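Local coordinates for protein fibrillarin-like rRNA/tRNA 2'-O-methyltransferase (Aeropyrum pernix, PDB 4DF3) that probably transfers the methyl group of S-adenosylmethionine to ribose 2'-hydroxyls of rRNA and tRNA, at sites chosen by a guide RNA, at residues A[38-43]-A[88-93]. The protein carries 2 engineered substitutions. Sequence-based numbering, arbitrary orientation.
Sequences RVYGER and SGTTAS. With SAM (S-adenosylmethionine), chain C.
The ring of Tyr40 has a neighbour on each face: Thr90 CG2 sits over the middle of one, a CH-pi contact 3.8 Å from the ring centroid and 7° off its normal, while Glu42 OE1 lies above the other, offset toward the rim. Val39 CG1 lies in plane at the ring edge, where Ser93 OG also comes near. The Glu42 carboxylate is held by the turn it closes: each oxygen takes a backbone N-H through its syn lone pair, OE2 from the N of Val39 (2.7 Å) and OE1 from the N of Tyr40, and OE2 also forms a salt bridge with Arg53 NE. A chi1 of 56° puts Tyr40 CG between its backbone N and carbonyl carbon; the Tyr40 and Thr90 side chains cross at about a right angle. This Rossmann-like methyltransferase illustrates how a loop of a separate, antiparallel sheet can pack against a cofactor-binding helix: Thr91 OG1, in helix 90-99, donates to SAM O at 2.6 Å. Tyr40 OH is hydrogen-bonded to His94 NE2. An alanine in place of Tyr40 would probably leave Thr90 CG2 without its aromatic cover and deprive His94 of its hydroxyl partner. The other branch of Val39, CG2, meets Ser93 CB at 3.8 Å. Ser93 OG turns back to donate to Thr90 O (2.8 Å), tilted 33° from the carbonyl plane, and is also hydrogen-bonded to Arg53 NH2.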
loop_
_atom_site.group_PDB
_atom_site.type_symbol
_atom_site.label_atom_id
_atom_site.label_comp_id
_atom_site.label_asym_id
_atom_site.label_seq_id
_atom_site.Cartn_x
_atom_site.Cartn_y
_atom_site.Cartn_z
ATOM N N ARG A 38 16.574 -7.760 -1.806
ATOM C CA ARG A 38 16.382 -6.364 -1.453
ATOM C C ARG A 38 15.730 -5.613 -2.645
ATOM O O ARG A 38 16.296 -5.589 -3.762
ATOM C CB ARG A 38 17.765 -5.792 -1.065
ATOM C CG ARG A 38 17.869 -4.273 -0.798
ATOM C CD ARG A 38 19.334 -3.760 -0.782
ATOM N NE ARG A 38 19.878 -3.605 0.576
ATOM C CZ ARG A 38 20.612 -4.515 1.229
ATOM N NH1 ARG A 38 20.918 -5.687 0.670
ATOM N NH2 ARG A 38 21.047 -4.248 2.457
ATOM N N VAL A 39 14.572 -4.979 -2.412
ATOM C CA VAL A 39 13.747 -4.375 -3.503
ATOM C C VAL A 39 14.093 -2.930 -3.922
ATOM O O VAL A 39 14.153 -2.616 -5.122
ATOM C CB VAL A 39 12.184 -4.490 -3.200
ATOM C CG1 VAL A 39 11.342 -3.596 -4.124
ATOM C CG2 VAL A 39 11.711 -5.931 -3.254
ATOM N N TYR A 40 14.279 -2.037 -2.954
ATOM C CA TYR A 40 14.563 -0.626 -3.262
ATOM C C TYR A 40 15.709 -0.031 -2.428
ATOM O O TYR A 40 15.628 1.119 -1.942
ATOM C CB TYR A 40 13.281 0.199 -3.118
ATOM C CG TYR A 40 12.598 0.101 -1.777
ATOM C CD1 TYR A 40 12.720 1.136 -0.850
ATOM C CD2 TYR A 40 11.765 -0.983 -1.457
ATOM C CE1 TYR A 40 12.066 1.079 0.392
ATOM C CE2 TYR A 40 11.123 -1.058 -0.229
ATOM C CZ TYR A 40 11.269 -0.037 0.697
ATOM O OH TYR A 40 10.620 -0.043 1.957
ATOM N N GLY A 41 16.771 -0.815 -2.272
ATOM C CA GLY A 41 17.863 -0.458 -1.381
ATOM C C GLY A 41 17.402 -0.290 0.060
ATOM O O GLY A 41 17.997 0.518 0.818
ATOM N N GLU A 42 16.355 -1.033 0.474
ATOM C CA GLU A 42 15.884 -0.876 1.843
ATOM C C GLU A 42 16.961 -1.564 2.708
ATOM O O GLU A 42 17.776 -2.352 2.240
ATOM C CB GLU A 42 14.461 -1.455 2.106
ATOM C CG GLU A 42 14.314 -2.968 1.891
ATOM C CD GLU A 42 14.249 -3.441 0.430
ATOM O OE1 GLU A 42 14.510 -2.670 -0.504
ATOM O OE2 GLU A 42 13.970 -4.612 0.189
ATOM N N ARG A 43 16.970 -1.233 3.964
ATOM C CA ARG A 43 17.921 -1.876 4.822
ATOM C C ARG A 43 17.276 -3.159 5.305
ATOM O O ARG A 43 16.040 -3.243 5.338
ATOM C CB ARG A 43 18.272 -0.933 5.945
ATOM C CG ARG A 43 18.918 0.296 5.385
ATOM C CD ARG A 43 19.414 1.184 6.417
ATOM N NE ARG A 43 18.382 1.518 7.392
ATOM C CZ ARG A 43 18.643 2.118 8.546
ATOM N NH1 ARG A 43 19.897 2.407 8.895
ATOM N NH2 ARG A 43 17.655 2.407 9.367
ATOM N N SER A 88 7.189 0.408 -9.401
ATOM C CA SER A 88 8.213 -0.642 -9.334
ATOM C C SER A 88 8.143 -1.554 -8.091
ATOM O O SER A 88 9.086 -2.287 -7.798
ATOM C CB SER A 88 9.608 -0.018 -9.426
ATOM O OG SER A 88 9.684 1.109 -8.551
ATOM N N GLY A 89 7.046 -1.489 -7.336
ATOM C CA GLY A 89 6.816 -2.485 -6.323
ATOM C C GLY A 89 7.259 -2.143 -4.907
ATOM O O GLY A 89 7.187 -2.995 -4.031
ATOM N N THR A 90 7.708 -0.911 -4.676
ATOM C CA THR A 90 8.106 -0.499 -3.311
ATOM C C THR A 90 7.101 -0.854 -2.192
ATOM O O THR A 90 7.416 -1.636 -1.267
ATOM C CB THR A 90 8.410 0.989 -3.295
ATOM O OG1 THR A 90 9.619 1.212 -4.055
ATOM C CG2 THR A 90 8.674 1.422 -1.866
ATOM N N THR A 91 5.884 -0.305 -2.266
ATOM C CA THR A 91 4.887 -0.562 -1.231
ATOM C C THR A 91 4.340 -1.984 -1.437
ATOM O O THR A 91 4.039 -2.701 -0.453
ATOM C CB THR A 91 3.765 0.494 -1.292
ATOM O OG1 THR A 91 4.348 1.812 -1.050
ATOM C CG2 THR A 91 2.678 0.150 -0.287
ATOM N N ALA A 92 4.161 -2.387 -2.705
ATOM C CA ALA A 92 3.625 -3.751 -2.930
ATOM C C ALA A 92 4.553 -4.813 -2.353
ATOM O O ALA A 92 4.088 -5.875 -1.948
ATOM C CB ALA A 92 3.365 -3.999 -4.415
ATOM N N SER A 93 5.859 -4.560 -2.295
ATOM C CA SER A 93 6.730 -5.632 -1.794
ATOM C C SER A 93 6.432 -5.890 -0.313
ATOM O O SER A 93 6.499 -7.027 0.174
ATOM C CB SER A 93 8.248 -5.289 -1.966
ATOM O OG SER A 93 8.632 -4.138 -1.199
HETATM N N SAM C . 2.218 2.969 -5.267
HETATM C CA SAM C . 3.671 3.131 -5.564
HETATM C C SAM C . 4.423 2.895 -4.252
HETATM O O SAM C . 3.910 3.200 -3.155
HETATM O OXT SAM C . 5.543 2.395 -4.281
HETATM C CB SAM C . 4.023 4.561 -6.103
HETATM C CG SAM C . 3.068 4.812 -7.258
HETATM S SD SAM C . 3.556 6.109 -8.430
HETATM C CE SAM C . 3.016 7.432 -7.317
HETATM C "C5'" SAM C . 2.137 6.099 -9.587
HETATM C "C4'" SAM C . 2.256 5.049 -10.696
HETATM O "O4'" SAM C . 1.019 4.808 -11.362
HETATM C "C3'" SAM C . 3.233 5.352 -11.823
HETATM O "O3'" SAM C . 4.152 4.254 -11.826
HETATM C "C2'" SAM C . 2.397 5.541 -13.099
HETATM O "O2'" SAM C . 3.042 5.036 -14.246
HETATM C "C1'" SAM C . 1.153 4.718 -12.792
HETATM N N9 SAM C . -0.101 5.242 -13.367
HETATM C C8 SAM C . -0.542 6.559 -13.546
HETATM N N7 SAM C . -1.800 6.519 -14.134
HETATM C C5 SAM C . -2.146 5.239 -14.330
HETATM C C6 SAM C . -3.289 4.654 -14.849
HETATM N N6 SAM C . -4.377 5.361 -15.345
HETATM N N1 SAM C . -3.231 3.268 -14.820
HETATM C C2 SAM C . -2.222 2.433 -14.374
HETATM N N3 SAM C . -1.096 3.047 -13.854
HETATM C C4 SAM C . -1.082 4.406 -13.873
#